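Local coordinates for relaxosome protein TraM (Escherichia coli, PDB 4QPO) that binds plasmid DNA at the origin of transfer as part of the relaxosome, supporting site- and strand-specific nicking by TraI during conjugation and acting as a transcriptional repressor, at the interface of chains A and B. Coordinates in Å, arbitrary orientation; residue numbers count along the deposited sequence, not the author numbering. Chains: chain A/B, Relaxosome protein TraM.

The interface of chains A and B. Residues chain A 18, 21, 41; chain B 49, 53.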
loop_
_atom_site.group_PDB
_atom_site.type_symbol
_atom_site.label_atom_id
_atom_site.label_comp_id
_atom_site.label_asym_id
_atom_site.label_seq_id
_atom_site.Cartn_x
_atom_site.Cartn_y
_atom_site.Cartn_z
ATOM N N ILE A 18 -2.432 -14.225 -8.845
ATOM C CA ILE A 18 -3.533 -13.274 -8.941
ATOM C C ILE A 18 -4.435 -13.699 -10.074
ATOM O O ILE A 18 -5.638 -13.832 -9.888
ATOM C CB ILE A 18 -3.066 -11.827 -9.200
ATOM C CG1 ILE A 18 -2.150 -11.337 -8.083
ATOM C CG2 ILE A 18 -4.271 -10.894 -9.334
ATOM C CD1 ILE A 18 -2.850 -11.153 -6.787
ATOM N N LYS A 21 -6.505 -16.754 -9.113
ATOM C CA LYS A 21 -7.522 -16.441 -8.111
ATOM C C LYS A 21 -8.682 -15.648 -8.720
ATOM O O LYS A 21 -9.835 -15.792 -8.302
ATOM C CB LYS A 21 -6.893 -15.666 -6.949
ATOM C CG LYS A 21 -7.811 -15.449 -5.758
ATOM C CD LYS A 21 -7.025 -14.944 -4.560
ATOM C CE LYS A 21 -7.879 -14.925 -3.302
ATOM N NZ LYS A 21 -7.076 -14.691 -2.059
ATOM N N LEU A 41 -1.422 -3.208 -11.421
ATOM C CA LEU A 41 -0.677 -3.147 -10.178
ATOM C C LEU A 41 0.291 -1.966 -10.159
ATOM O O LEU A 41 0.551 -1.385 -9.092
ATOM C CB LEU A 41 0.068 -4.453 -9.944
ATOM C CG LEU A 41 -0.779 -5.646 -9.521
ATOM C CD1 LEU A 41 0.076 -6.873 -9.578
ATOM C CD2 LEU A 41 -1.339 -5.440 -8.109
ATOM N N HIS B 49 -2.146 -4.950 -2.869
ATOM C CA HIS B 49 -3.217 -5.818 -3.334
ATOM C C HIS B 49 -3.261 -7.099 -2.499
ATOM O O HIS B 49 -4.339 -7.616 -2.172
ATOM C CB HIS B 49 -3.027 -6.131 -4.821
ATOM C CG HIS B 49 -4.197 -6.820 -5.446
ATOM N ND1 HIS B 49 -4.236 -8.181 -5.652
ATOM C CD2 HIS B 49 -5.366 -6.333 -5.924
ATOM C CE1 HIS B 49 -5.383 -8.506 -6.219
ATOM N NE2 HIS B 49 -6.086 -7.401 -6.399
ATOM N N MET B 53 -6.065 -10.395 0.347
ATOM C CA MET B 53 -6.091 -11.806 -0.009
ATOM C C MET B 53 -5.763 -12.723 1.172
ATOM O O MET B 53 -5.222 -12.288 2.198
ATOM C CB MET B 53 -5.127 -12.052 -1.161
ATOM C CG MET B 53 -5.542 -11.324 -2.416
ATOM S SD MET B 53 -4.299 -11.399 -3.712
ATOM C CE MET B 53 -4.009 -13.159 -3.909
ATOM O OXT MET B 53 -6.038 -13.926 1.108
HETATM O O HOH W 1 -5.660 -16.418 -0.569
#
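A:Ile18 and A:Lys21 on helix 9-23 receive B:Met53, the last residue of the partner chain, in a ribbon-helix-helix dimer, the N-terminal DNA-binding domain of TraM. In this fold paired strands face the DNA while helices of the two subunits pack together behind them, and this patch, one of two related by the two-fold, illustrates how residues after helix 34-49 carry that packing past the helix end. The apolar contacts centre on the delta-methyl of A:Ile18, whose CD1 lies 3.4 Å from the thioether SD of B:Met53, the two side chains meeting nearly at right angles. CD1 of A:Ile18 also meets B:His49 beside its ND1-CE1 bond, somewhat off the ring plane, 3.5 Å from ND1, so it fills the corner between imidazole and thioether. B:His49 carries its ring anti to the backbone N (chi1 -170°), which directs it towards A:Ile18; CD2 of A:Leu41, from helix 34-52, stands above the ring plane at its root, 3.8 Å from CB of B:His49. The aliphatic part of A:Lys21 runs antiparallel to B:Met53, whose bend at chi3 (55°) swings the methyl CE across towards the lysine chain, 3.6 Å from CD of A:Lys21. Polar contact gathers at the chain end: the extended lysine carries NZ to water 1 at 2.7 Å, and the water in turn lies 3.0 Å from the terminal carboxylate OXT of B:Met53. The ammonium and carboxylate charges probably favour this water-bridged pairing, although the full-length protein continues beyond this terminus.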